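Local coordinates for peroxisomal fatty acid beta-oxidation multifunctional protein MFP2 (PDB 2WTB) that carries out several steps of peroxisomal fatty acid beta-oxidation during seed germination, combining enoyl-CoA hydratase with NAD-dependent 3-hydroxyacyl-CoA dehydrogenase activity, at residues Ile287-Ser292 against Leu654-Ile659; Val308-Lys313 against Ile473-Asp478; Leu459-Arg464 against Thr486-Gly491; Asn492-Ala497 against Thr552-Asn557; Asn499-Pro504 against Asn637-Val642. All coordinates share one frame; numbering follows the deposited sequence.

Interaction 1: residues Ile287-Ser292 against Leu654-Ile659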
# COMPACT_ATOMS: atom_id res chain seq x y z
N ILE A 287 -11.04 -1.02 2.06
CA ILE A 287 -11.54 -0.26 0.92
C ILE A 287 -11.18 1.22 1.07
O ILE A 287 -10.79 1.87 0.10
CB ILE A 287 -13.07 -0.41 0.77
CG1 ILE A 287 -13.40 -1.79 0.19
CG2 ILE A 287 -13.63 0.67 -0.13
CD1 ILE A 287 -14.89 -2.09 0.16
N HIS A 288 -11.31 1.74 2.28
CA HIS A 288 -10.98 3.13 2.56
C HIS A 288 -9.49 3.39 2.35
O HIS A 288 -9.10 4.45 1.85
CB HIS A 288 -11.37 3.50 3.99
CG HIS A 288 -10.97 4.88 4.40
ND1 HIS A 288 -9.77 5.15 5.03
CD2 HIS A 288 -11.60 6.07 4.28
CE1 HIS A 288 -9.68 6.45 5.28
NE2 HIS A 288 -10.78 7.03 4.83
N VAL A 289 -8.66 2.42 2.72
CA VAL A 289 -7.22 2.52 2.55
C VAL A 289 -6.86 2.53 1.07
O VAL A 289 -5.90 3.17 0.65
CB VAL A 289 -6.48 1.36 3.26
CG1 VAL A 289 -5.00 1.40 2.93
CG2 VAL A 289 -6.71 1.43 4.76
N PHE A 290 -7.64 1.80 0.28
CA PHE A 290 -7.42 1.73 -1.16
C PHE A 290 -7.57 3.11 -1.81
O PHE A 290 -6.67 3.55 -2.54
CB PHE A 290 -8.39 0.73 -1.80
CG PHE A 290 -8.47 0.83 -3.29
CD1 PHE A 290 -7.46 0.31 -4.09
CD2 PHE A 290 -9.56 1.44 -3.91
CE1 PHE A 290 -7.53 0.40 -5.47
CE2 PHE A 290 -9.63 1.53 -5.28
CZ PHE A 290 -8.62 1.01 -6.06
N PHE A 291 -8.68 3.78 -1.55
CA PHE A 291 -8.93 5.09 -2.13
C PHE A 291 -8.01 6.16 -1.55
O PHE A 291 -7.46 6.99 -2.28
CB PHE A 291 -10.39 5.50 -1.93
CG PHE A 291 -11.36 4.66 -2.71
CD1 PHE A 291 -11.68 5.00 -4.02
CD2 PHE A 291 -11.95 3.54 -2.15
CE1 PHE A 291 -12.57 4.23 -4.74
CE2 PHE A 291 -12.84 2.77 -2.88
CZ PHE A 291 -13.15 3.12 -4.17
N SER A 292 -7.84 6.14 -0.23
CA SER A 292 -6.99 7.10 0.47
C SER A 292 -5.55 7.05 -0.05
O SER A 292 -4.87 8.07 -0.10
CB SER A 292 -7.02 6.86 1.98
OG SER A 292 -8.29 7.18 2.52
N LEU A 654 -3.52 11.31 6.81
CA LEU A 654 -3.01 10.85 8.10
C LEU A 654 -3.13 9.33 8.23
O LEU A 654 -2.25 8.67 8.78
CB LEU A 654 -3.76 11.53 9.25
CG LEU A 654 -3.48 13.03 9.42
CD1 LEU A 654 -4.12 13.53 10.71
CD2 LEU A 654 -1.99 13.30 9.43
N ASP A 655 -4.22 8.78 7.70
CA ASP A 655 -4.44 7.34 7.71
C ASP A 655 -3.31 6.61 6.99
O ASP A 655 -2.63 5.77 7.58
CB ASP A 655 -5.79 6.99 7.07
CG ASP A 655 -6.97 7.45 7.90
OD1 ASP A 655 -6.82 7.54 9.14
OD2 ASP A 655 -8.04 7.72 7.33
N ILE A 656 -3.11 6.94 5.71
CA ILE A 656 -2.04 6.35 4.92
C ILE A 656 -0.68 6.56 5.57
O ILE A 656 0.17 5.66 5.55
CB ILE A 656 -2.01 6.92 3.47
CG1 ILE A 656 -2.79 6.02 2.52
CG2 ILE A 656 -0.58 7.03 2.97
CD1 ILE A 656 -4.17 5.68 3.00
N ALA A 657 -0.48 7.73 6.17
CA ALA A 657 0.79 8.04 6.80
C ALA A 657 1.11 7.08 7.94
O ALA A 657 2.15 6.42 7.93
CB ALA A 657 0.81 9.48 7.30
N GLY A 658 0.21 6.99 8.91
CA GLY A 658 0.38 6.08 10.03
C GLY A 658 0.51 4.65 9.55
O GLY A 658 1.35 3.90 10.02
N ILE A 659 -0.34 4.28 8.59
CA ILE A 659 -0.32 2.94 8.03
C ILE A 659 1.01 2.61 7.37
O ILE A 659 1.62 1.58 7.67
CB ILE A 659 -1.44 2.77 6.97
CG1 ILE A 659 -2.79 2.59 7.65
CG2 ILE A 659 -1.14 1.58 6.06
CD1 ILE A 659 -3.96 2.52 6.69

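Interaction 2: residues Val308-Lys313 against Ile473-Asp478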
# COMPACT_ATOMS: atom_id res chain seq x y z
N VAL A 308 2.16 21.34 -14.41
CA VAL A 308 2.58 20.05 -14.93
C VAL A 308 3.99 19.76 -14.44
O VAL A 308 4.83 20.66 -14.39
CB VAL A 308 2.54 20.03 -16.47
CG1 VAL A 308 3.32 18.85 -17.02
CG2 VAL A 308 1.10 20.02 -16.97
N PRO A 309 4.25 18.50 -14.06
CA PRO A 309 5.57 18.15 -13.53
C PRO A 309 6.68 18.41 -14.55
O PRO A 309 6.51 18.10 -15.73
CB PRO A 309 5.45 16.64 -13.28
CG PRO A 309 3.99 16.38 -13.16
CD PRO A 309 3.34 17.35 -14.09
N ARG A 310 7.78 18.99 -14.10
CA ARG A 310 8.96 19.16 -14.94
C ARG A 310 9.72 17.84 -15.04
O ARG A 310 9.61 16.98 -14.17
CB ARG A 310 9.88 20.24 -14.37
CG ARG A 310 9.38 21.66 -14.58
CD ARG A 310 10.35 22.68 -14.01
NE ARG A 310 10.30 22.75 -12.56
CZ ARG A 310 11.08 23.53 -11.81
NH1 ARG A 310 11.99 24.31 -12.39
NH2 ARG A 310 10.96 23.53 -10.49
N LYS A 311 10.48 17.68 -16.11
CA LYS A 311 11.30 16.49 -16.27
C LYS A 311 12.63 16.66 -15.55
O LYS A 311 13.44 17.51 -15.92
CB LYS A 311 11.52 16.17 -17.75
CG LYS A 311 12.22 14.84 -18.01
CD LYS A 311 11.40 13.68 -17.47
CE LYS A 311 12.12 12.36 -17.65
NZ LYS A 311 13.39 12.30 -16.87
N ILE A 312 12.84 15.86 -14.52
CA ILE A 312 14.10 15.86 -13.78
C ILE A 312 15.07 14.85 -14.39
O ILE A 312 14.83 13.64 -14.35
CB ILE A 312 13.88 15.56 -12.28
CG1 ILE A 312 13.12 16.71 -11.62
CG2 ILE A 312 15.20 15.32 -11.57
CD1 ILE A 312 12.87 16.51 -10.15
N LYS A 313 16.16 15.35 -14.96
CA LYS A 313 17.07 14.50 -15.72
C LYS A 313 18.35 14.15 -14.97
O LYS A 313 19.10 13.27 -15.38
CB LYS A 313 17.42 15.16 -17.06
CG LYS A 313 16.22 15.34 -17.99
CD LYS A 313 16.67 15.80 -19.37
CE LYS A 313 15.52 15.78 -20.37
NZ LYS A 313 14.49 16.81 -20.07
N ILE A 473 6.47 21.49 -5.60
CA ILE A 473 5.72 20.42 -4.97
C ILE A 473 5.16 19.46 -6.02
O ILE A 473 5.27 18.25 -5.88
CB ILE A 473 4.56 20.97 -4.11
CG1 ILE A 473 5.12 21.69 -2.88
CG2 ILE A 473 3.63 19.85 -3.70
CD1 ILE A 473 4.07 22.43 -2.09
N VAL A 474 4.57 20.02 -7.07
CA VAL A 474 4.06 19.22 -8.18
C VAL A 474 5.19 18.39 -8.79
O VAL A 474 4.97 17.25 -9.21
CB VAL A 474 3.41 20.11 -9.26
CG1 VAL A 474 3.36 19.39 -10.60
CG2 VAL A 474 2.02 20.54 -8.81
N ASP A 475 6.39 18.96 -8.84
CA ASP A 475 7.55 18.25 -9.37
C ASP A 475 7.90 17.05 -8.49
O ASP A 475 7.96 15.92 -8.97
CB ASP A 475 8.75 19.19 -9.47
CG ASP A 475 8.63 20.18 -10.61
OD1 ASP A 475 7.85 19.91 -11.55
OD2 ASP A 475 9.31 21.23 -10.57
N LEU A 476 8.12 17.32 -7.21
CA LEU A 476 8.50 16.29 -6.25
C LEU A 476 7.41 15.24 -6.12
O LEU A 476 7.68 14.04 -6.09
CB LEU A 476 8.79 16.93 -4.90
CG LEU A 476 9.81 16.22 -4.01
CD1 LEU A 476 10.81 15.48 -4.87
CD2 LEU A 476 10.50 17.23 -3.11
N LEU A 477 6.17 15.70 -6.06
CA LEU A 477 5.00 14.83 -6.01
C LEU A 477 5.07 13.79 -7.13
O LEU A 477 4.65 12.65 -6.96
CB LEU A 477 3.73 15.66 -6.13
CG LEU A 477 2.44 15.15 -5.49
CD1 LEU A 477 2.71 14.55 -4.11
CD2 LEU A 477 1.43 16.28 -5.39
N ASP A 478 5.60 14.20 -8.27
CA ASP A 478 5.69 13.34 -9.44
C ASP A 478 6.89 12.40 -9.37
O ASP A 478 6.82 11.25 -9.80
CB ASP A 478 5.76 14.17 -10.72
CG ASP A 478 5.35 13.38 -11.94
OD1 ASP A 478 4.22 12.86 -11.96
OD2 ASP A 478 6.17 13.29 -12.89

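Interaction 3: residues Leu459-Arg464 against Thr486-Gly491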
# COMPACT_ATOMS: atom_id res chain seq x y z
N LEU A 459 6.77 5.06 1.96
CA LEU A 459 6.28 6.41 2.21
C LEU A 459 7.32 7.48 1.90
O LEU A 459 8.52 7.26 2.03
CB LEU A 459 5.82 6.55 3.66
CG LEU A 459 5.05 7.83 3.98
CD1 LEU A 459 3.65 7.77 3.38
CD2 LEU A 459 4.98 8.05 5.48
N LEU A 460 6.82 8.64 1.49
CA LEU A 460 7.66 9.81 1.29
C LEU A 460 6.91 11.05 1.76
O LEU A 460 5.82 11.35 1.28
CB LEU A 460 8.03 9.97 -0.19
CG LEU A 460 8.62 11.33 -0.57
CD1 LEU A 460 9.87 11.63 0.26
CD2 LEU A 460 8.92 11.39 -2.06
N GLU A 461 7.50 11.75 2.72
CA GLU A 461 6.91 12.99 3.21
C GLU A 461 7.46 14.19 2.44
O GLU A 461 8.63 14.53 2.57
CB GLU A 461 7.18 13.18 4.70
CG GLU A 461 6.10 12.62 5.61
CD GLU A 461 6.33 12.99 7.07
OE1 GLU A 461 7.50 13.20 7.46
OE2 GLU A 461 5.34 13.06 7.83
N ILE A 462 6.61 14.81 1.64
CA ILE A 462 6.96 16.06 0.98
C ILE A 462 6.60 17.21 1.90
O ILE A 462 5.43 17.54 2.07
CB ILE A 462 6.23 16.23 -0.37
CG1 ILE A 462 6.68 15.16 -1.36
CG2 ILE A 462 6.47 17.61 -0.94
CD1 ILE A 462 5.97 15.23 -2.68
N VAL A 463 7.61 17.81 2.52
CA VAL A 463 7.40 18.89 3.48
C VAL A 463 7.45 20.26 2.81
O VAL A 463 8.52 20.71 2.38
CB VAL A 463 8.44 18.84 4.61
CG1 VAL A 463 8.15 19.93 5.63
CG2 VAL A 463 8.44 17.47 5.28
N ARG A 464 6.30 20.91 2.72
CA ARG A 464 6.21 22.23 2.12
C ARG A 464 6.35 23.30 3.19
O ARG A 464 6.05 23.06 4.36
CB ARG A 464 4.86 22.40 1.42
CG ARG A 464 3.77 22.92 2.35
CD ARG A 464 2.44 22.23 2.13
NE ARG A 464 1.64 22.88 1.09
CZ ARG A 464 0.31 22.89 1.08
NH1 ARG A 464 -0.36 22.30 2.06
NH2 ARG A 464 -0.34 23.50 0.11
N THR A 486 4.75 6.32 -2.07
CA THR A 486 3.45 6.95 -1.84
C THR A 486 3.65 8.26 -1.09
O THR A 486 3.95 8.26 0.10
CB THR A 486 2.49 6.04 -1.07
OG1 THR A 486 2.07 4.97 -1.91
CG2 THR A 486 1.27 6.82 -0.60
N PRO A 487 3.50 9.39 -1.80
CA PRO A 487 3.79 10.71 -1.25
C PRO A 487 2.61 11.29 -0.49
O PRO A 487 1.47 11.15 -0.92
CB PRO A 487 4.03 11.57 -2.51
CG PRO A 487 3.94 10.62 -3.69
CD PRO A 487 3.14 9.46 -3.22
N VAL A 488 2.90 11.92 0.64
CA VAL A 488 1.95 12.80 1.29
C VAL A 488 2.59 14.18 1.43
O VAL A 488 3.77 14.29 1.77
CB VAL A 488 1.51 12.28 2.68
CG1 VAL A 488 0.57 11.10 2.53
CG2 VAL A 488 2.73 11.90 3.51
N VAL A 489 1.82 15.22 1.15
CA VAL A 489 2.33 16.59 1.25
C VAL A 489 1.99 17.19 2.60
O VAL A 489 0.84 17.56 2.86
CB VAL A 489 1.78 17.49 0.13
CG1 VAL A 489 2.25 18.92 0.31
CG2 VAL A 489 2.20 16.95 -1.24
N VAL A 490 2.98 17.28 3.48
CA VAL A 490 2.76 17.78 4.83
C VAL A 490 3.40 19.15 5.03
O VAL A 490 4.25 19.57 4.24
CB VAL A 490 3.28 16.79 5.89
CG1 VAL A 490 2.59 15.45 5.75
CG2 VAL A 490 4.79 16.63 5.79
N GLY A 491 2.99 19.83 6.09
CA GLY A 491 3.47 21.17 6.38
C GLY A 491 4.70 21.17 7.27
O GLY A 491 5.03 20.17 7.89

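Interaction 4: residues Asn492-Ala497 against Thr552-Asn557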
# COMPACT_ATOMS: atom_id res chain seq x y z
N ASN A 492 5.38 22.31 7.32
CA ASN A 492 6.60 22.43 8.12
C ASN A 492 6.30 22.68 9.59
O ASN A 492 5.75 23.71 9.97
CB ASN A 492 7.49 23.55 7.57
CG ASN A 492 8.86 23.58 8.23
OD1 ASN A 492 9.12 22.85 9.19
ND2 ASN A 492 9.74 24.43 7.72
N CYS A 493 6.66 21.70 10.42
CA CYS A 493 6.49 21.81 11.86
C CYS A 493 7.27 20.69 12.53
O CYS A 493 7.77 19.78 11.87
CB CYS A 493 5.01 21.71 12.24
SG CYS A 493 4.28 20.08 11.93
N THR A 494 7.37 20.75 13.85
CA THR A 494 8.08 19.74 14.63
C THR A 494 7.61 18.33 14.29
O THR A 494 6.50 17.94 14.64
CB THR A 494 7.91 19.99 16.13
OG1 THR A 494 8.29 21.34 16.45
CG2 THR A 494 8.76 19.02 16.93
N GLY A 495 8.47 17.56 13.62
CA GLY A 495 8.18 16.17 13.31
C GLY A 495 7.19 15.98 12.17
O GLY A 495 6.67 14.88 11.97
N PHE A 496 6.93 17.04 11.42
CA PHE A 496 6.01 17.00 10.29
C PHE A 496 4.71 16.27 10.64
O PHE A 496 3.92 16.74 11.46
CB PHE A 496 6.68 16.36 9.08
CG PHE A 496 8.09 16.83 8.84
CD1 PHE A 496 8.38 18.19 8.86
CD2 PHE A 496 9.10 15.93 8.59
CE1 PHE A 496 9.68 18.63 8.65
CE2 PHE A 496 10.40 16.37 8.37
CZ PHE A 496 10.69 17.72 8.40
N ALA A 497 4.49 15.12 10.01
CA ALA A 497 3.26 14.35 10.23
C ALA A 497 3.51 13.00 10.90
O ALA A 497 2.97 12.73 11.97
CB ALA A 497 2.51 14.16 8.92
N THR A 552 13.85 13.89 21.24
CA THR A 552 14.33 15.16 21.80
C THR A 552 13.60 16.34 21.17
O THR A 552 13.24 17.30 21.85
CB THR A 552 15.83 15.33 21.56
OG1 THR A 552 16.53 14.16 22.02
CG2 THR A 552 16.35 16.55 22.32
N GLN A 553 13.38 16.25 19.86
CA GLN A 553 12.71 17.31 19.11
C GLN A 553 11.40 17.74 19.76
O GLN A 553 11.10 18.93 19.86
CB GLN A 553 12.46 16.84 17.68
CG GLN A 553 11.95 17.92 16.74
CD GLN A 553 11.75 17.41 15.33
OE1 GLN A 553 11.99 16.24 15.04
NE2 GLN A 553 11.31 18.29 14.44
N PHE A 554 10.61 16.76 20.20
CA PHE A 554 9.29 17.03 20.75
C PHE A 554 9.33 17.44 22.22
O PHE A 554 8.51 18.22 22.68
CB PHE A 554 8.39 15.80 20.57
CG PHE A 554 8.41 15.25 19.18
CD1 PHE A 554 9.18 14.14 18.87
CD2 PHE A 554 7.66 15.84 18.17
CE1 PHE A 554 9.21 13.63 17.59
CE2 PHE A 554 7.68 15.33 16.89
CZ PHE A 554 8.46 14.22 16.60
N ILE A 555 10.30 16.90 22.95
CA ILE A 555 10.48 17.25 24.35
C ILE A 555 10.72 18.75 24.50
O ILE A 555 10.33 19.36 25.50
CB ILE A 555 11.68 16.50 24.97
CG1 ILE A 555 11.45 14.99 24.90
CG2 ILE A 555 11.90 16.94 26.40
CD1 ILE A 555 12.57 14.17 25.51
N GLU A 556 11.35 19.35 23.49
CA GLU A 556 11.74 20.75 23.56
C GLU A 556 10.71 21.70 22.96
O GLU A 556 10.69 22.89 23.28
CB GLU A 556 13.10 20.95 22.87
CG GLU A 556 14.23 20.17 23.52
CD GLU A 556 15.53 20.26 22.75
OE1 GLU A 556 15.52 20.78 21.62
OE2 GLU A 556 16.57 19.82 23.29
N ASN A 557 9.83 21.18 22.11
CA ASN A 557 8.82 22.01 21.46
C ASN A 557 7.40 21.77 21.99
O ASN A 557 6.51 22.59 21.77
CB ASN A 557 8.86 21.82 19.94
CG ASN A 557 10.13 22.37 19.32
OD1 ASN A 557 10.75 23.28 19.86
ND2 ASN A 557 10.52 21.81 18.18

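Interaction 5: residues Asn499-Pro504 against Asn637-Val642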
# COMPACT_ATOMS: atom_id res chain seq x y z
N ASN A 499 6.34 11.26 12.27
CA ASN A 499 7.04 11.21 13.54
C ASN A 499 6.33 11.96 14.66
O ASN A 499 6.30 11.50 15.80
CB ASN A 499 8.48 11.71 13.39
CG ASN A 499 9.34 10.75 12.61
OD1 ASN A 499 10.50 11.05 12.29
ND2 ASN A 499 8.80 9.58 12.29
N ARG A 500 5.77 13.12 14.34
CA ARG A 500 5.03 13.89 15.33
C ARG A 500 3.78 13.14 15.79
O ARG A 500 3.36 13.25 16.93
CB ARG A 500 4.62 15.26 14.77
CG ARG A 500 3.76 16.06 15.73
CD ARG A 500 3.21 17.31 15.08
NE ARG A 500 2.27 18.00 15.96
CZ ARG A 500 1.57 19.07 15.62
NH1 ARG A 500 1.70 19.59 14.41
NH2 ARG A 500 0.74 19.63 16.49
N MET A 501 3.21 12.37 14.87
CA MET A 501 1.99 11.63 15.12
C MET A 501 2.21 10.55 16.17
O MET A 501 1.39 10.37 17.08
CB MET A 501 1.53 10.98 13.82
CG MET A 501 0.03 10.91 13.63
SD MET A 501 -0.35 10.21 12.01
CE MET A 501 -2.09 10.60 11.89
N PHE A 502 3.32 9.83 16.05
CA PHE A 502 3.58 8.66 16.88
C PHE A 502 4.56 8.89 18.02
O PHE A 502 5.00 7.94 18.66
CB PHE A 502 4.06 7.49 16.01
CG PHE A 502 2.95 6.77 15.30
CD1 PHE A 502 2.29 5.72 15.90
CD2 PHE A 502 2.56 7.15 14.03
CE1 PHE A 502 1.26 5.06 15.25
CE2 PHE A 502 1.54 6.50 13.37
CZ PHE A 502 0.89 5.45 13.98
N PHE A 503 4.91 10.15 18.27
CA PHE A 503 5.83 10.43 19.37
C PHE A 503 5.21 10.14 20.74
O PHE A 503 5.92 9.69 21.65
CB PHE A 503 6.42 11.85 19.29
CG PHE A 503 5.64 12.90 20.02
CD1 PHE A 503 5.65 12.95 21.41
CD2 PHE A 503 4.92 13.86 19.33
CE1 PHE A 503 4.93 13.92 22.09
CE2 PHE A 503 4.20 14.83 20.00
CZ PHE A 503 4.21 14.86 21.38
N PRO A 504 3.90 10.38 20.90
CA PRO A 504 3.22 10.04 22.16
C PRO A 504 3.16 8.53 22.39
O PRO A 504 3.18 8.07 23.53
CB PRO A 504 1.81 10.60 21.97
CG PRO A 504 1.94 11.61 20.89
CD PRO A 504 2.99 11.08 19.97
N ASN A 637 -5.22 11.92 19.47
CA ASN A 637 -5.20 13.29 19.97
C ASN A 637 -4.22 14.15 19.18
O ASN A 637 -4.52 15.29 18.83
CB ASN A 637 -4.84 13.29 21.46
CG ASN A 637 -5.20 14.59 22.14
OD1 ASN A 637 -5.99 15.38 21.62
ND2 ASN A 637 -4.63 14.82 23.31
N GLU A 638 -3.05 13.60 18.91
CA GLU A 638 -1.99 14.33 18.22
C GLU A 638 -2.31 14.45 16.73
O GLU A 638 -2.04 15.48 16.11
CB GLU A 638 -0.64 13.64 18.42
CG GLU A 638 0.55 14.48 18.00
CD GLU A 638 0.67 15.77 18.79
OE1 GLU A 638 0.38 15.75 20.00
OE2 GLU A 638 1.05 16.80 18.19
N ALA A 639 -2.88 13.38 16.17
CA ALA A 639 -3.29 13.39 14.78
C ALA A 639 -4.29 14.51 14.53
O ALA A 639 -4.30 15.12 13.47
CB ALA A 639 -3.90 12.05 14.40
N CYS A 640 -5.14 14.77 15.53
CA CYS A 640 -6.14 15.82 15.42
C CYS A 640 -5.52 17.21 15.45
O CYS A 640 -5.95 18.10 14.73
CB CYS A 640 -7.18 15.68 16.53
SG CYS A 640 -8.28 14.26 16.32
N ARG A 641 -4.50 17.38 16.29
CA ARG A 641 -3.74 18.62 16.31
C ARG A 641 -3.14 18.86 14.93
O ARG A 641 -3.25 19.95 14.37
CB ARG A 641 -2.62 18.55 17.35
CG ARG A 641 -3.09 18.42 18.79
CD ARG A 641 -1.92 18.60 19.76
NE ARG A 641 -2.35 18.64 21.16
CZ ARG A 641 -2.35 17.59 21.97
NH1 ARG A 641 -1.93 16.41 21.52
NH2 ARG A 641 -2.75 17.72 23.22
N VAL A 642 -2.50 17.83 14.39
CA VAL A 642 -1.91 17.89 13.06
C VAL A 642 -2.95 18.22 12.00
O VAL A 642 -2.72 19.04 11.12
CB VAL A 642 -1.21 16.57 12.70
CG1 VAL A 642 -0.99 16.47 11.20
CG2 VAL A 642 0.11 16.45 13.45

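Interaction 1: residues Ile287-Ser292 against Leu654-Ile659
Two helices meet here nearly at a right angle: the segment axes of 287-292 and 654-659 cross at -102° and approach to 9.7 Å. Such a steep crossing confines the contact to one short patch, and within that patch the quality of packing is uneven. The tight part is the seat of Ile656. Its terminal methyl reaches across to the other helix, and CD1 lies only 3.2 Å from Ser292 CB. The same methyl passes 3.8 Å from Val289 O, so it abuts both Ser292 CB and the Val289 carbonyl. Ser292 turns its hydroxyl back along its own helix, with OG bonded to His288 O at 2.9 Å; the buried hydroxyl is thereby satisfied, and the carbon CB is left to meet the isoleucine. The side formed by Val289 and Ile659, both partly exposed, is looser. These two reach toward each other tip to tip, with Val289 CG2 3.5 Å from Ile659 CD1. The polar corner belongs to His288, its CG anti to the backbone N (chi1 175°), and to buried Asp655. Oxygen OD2 of Asp655 stands 2.9 Å from His288 CE1, near the ring plane and at its edge, while the ring and carboxylate planes are 69° apart. The other oxygen, OD1, takes the backbone N-H groups of Met672 and Phe673, and the Phe673 ring also meets the imidazole. A carboxylate fixed this close to the polar C-H edge of an imidazole would probably favour the protonated form of His288, although no hydrogen bond joins them and any effect would come through proximity alone.

Interaction 2: residues Val308-Lys313 against Ile473-Asp478
Loop 308-313 leads into strand 315-318 of the Rossmann-type, NAD-binding part of the dehydrogenase and on its way lies against helix 470-482. One carboxylate does most of the joining. Asp475, with CG anti to its carbonyl carbon (chi1 -73°), extends both oxygens to Arg310 and gives each a different task. OD1 accepts the backbone N-H of Arg310 at 2.7 Å in an almost perfectly straight bond (179°), although the donor lies above the carboxylate plane; the same oxygen also serves Gln471 NE2. Gln471 bonds Val308 O as well, so the backbone is held on both sides of Pro309. The proline ring itself lies across the side chain of Asp478 at about a right angle, its CB 3.4 Å from Asp478 OD2, and its CG meets Val474 CG1 at 4.0 Å. The long side chain of Arg310 bends at chi3 and so returns its guanidinium to the same aspartate that accepts its backbone N-H. The salt bridge is side-on and converges on a single oxygen: Arg310 NE reaches the syn lone pair of Asp475 OD2 at 2.7 Å, and Arg310 NH2 meets that OD2 at 2.8 Å, nearly along its C-O axis.

Interaction 3: residues Leu459-Arg464 against Thr486-Gly491
Strands 459-464 and 486-491 run parallel and in register from Leu459 beside Thr486 onward, a textbook beta-alpha-beta crossover in which helix 470-482 makes the connection. Backbone bonds pass back and forth between the strands: Val488 N gives to Leu460 O at 3.0 Å, and Ile462 N returns to Val488 O at 2.9 Å. Arg464, near the end of the pairing, runs its side chain alongside a backbone acceptor. Its own N donates to Val490 O at 2.9 Å, almost along the C=O axis. CB lies 4.0 Å from Val490 O. Beyond it, chi1 (88°) puts CG in the crowded position between the backbone N and the carbonyl carbon, which keeps CG 3.9 Å from Val490 O. Bends at chi2 and chi3 then carry the chain across Val489 at about a right angle: CD touches Val489 CG1 at 3.8 Å, and NE passes the same methyl at 4.1 Å. On the other face, Glu461 lays its CG against Val488 CG2 and sends buried OE2 on to Val498 N. Leu477 of helix 470-482 covers the face bearing Ile462, Pro487 and Val489; helix 651-662 packs on Leu459 and Thr486. Strand 445-450, antiparallel, flanks 459-464, which leaves 486-491 as the outermost strand of the sheet within this chain.

Interaction 4: residues Asn492-Ala497 against Thr552-Asn557
Thr494, the second residue of a tight turn, is the residue that fills the contact. With CG2 anti to its backbone N, the threonine aims a methyl at helix 544-557, where it lies 3.4 Å from Gln553 CG and 3.6 Å from Phe554 CD2. Its hydroxyl, on the other branch, is met by the amide of Asn557: ND2 donates to Thr494 OG1 at 2.9 Å, but the bond is bent (125°) and weak. Gln553 and Thr494 run antiparallel alongside each other, the glutamine chain being extended beyond CG. Next comes Gly495, whose bare CA approaches the Phe554 ring, 3.7 Å from CE2.

On the loop side, this first shell is positioned by a type II beta turn from Cys493 to Phe496, closed by Phe496 N bonding Cys493 O at 2.9 Å. Gly495 occupies its third position with a positive phi (76°), the conformation that this turn type expects there. Farther out, Phe554 stacks on Phe503 and touches Asn499 and Arg500 of helix 498-514, while Phe496 meets His449 edge to face. Asn492, at the start of the loop, is tied to Asp431 through its ND2. The contact thus packs the loop between strand 486-491, at the edge of the nucleotide-binding sheet, and helix 498-514 against helix 544-557. Its chemistry is mainly apolar, a methyl and a glycine CA against aliphatic and aromatic carbons, which suggests that fit of shape contributes more than the weak Asn557 bond to how loop and helix meet.

Interaction 5: residues Asn499-Pro504 against Asn637-Val642
Charge comes first in this antiparallel helix pair, whose segment axes cross at 154° and approach to 8.5 Å. Arg500, extended from CG to NE, presents NE to the anti lone pair of Glu638 OE2 at 2.8 Å, in a salt bridge supplemented by a weak bond from NH2. The other oxygen, Glu638 OE1, is held by Arg641 NH1 at 2.8 Å in a bent, weak bond from one turn along its own helix, so buried Glu638 sits at the middle of a salt-bridge network. Arg561 also bridges OE2, and Glu645 takes NH1 of Arg500; this clustering of arginines should keep Glu638 ionised.

Packing follows the same residues. Glu638 is a knob in a hole made by Arg500, Met501, Phe503 and Pro504, with its CD 3.8 Å from Phe503 CE2. Over one face of the Arg500 guanidinium lies Val642 CG2, which also touches Arg500 CD at 3.6 Å.

A purely apolar meeting finishes the interface: the tip of Met501, CE, rests 3.4 Å from Ala639 CB. Leu654 of helix 651-662 packs against both of these residues, as does Ile671 of helix 671-678, while helix 702-710 covers the side of Asn637 and Cys640.

How the interactions relate
Interactions 2 and 3 share the crossover of the NAD-binding domain, their centres 14 Å apart, with Leu477 N 3.4 Å from Ile462 CD1. Interaction 3 passes directly into interaction 4, where Glu461 OE2 lies 3.1 Å from Ala497 N, a probable hydrogen bond. Interactions 4 and 5, about 10 Å apart between centres, join through Gly495 O and Arg500 N at 3.1 Å, again probably bonded. Interaction 1 encloses the other four in sequence; it adjoins interaction 5, where Leu654 CB meets Met501 CE at 3.3 Å, and also touches interaction 3 through Ile656 CG2 and Thr486 CG2, 4.0 Å apart. All five lie away from Glu119 and Glu139, the predicted active-site residues of the hydratase part.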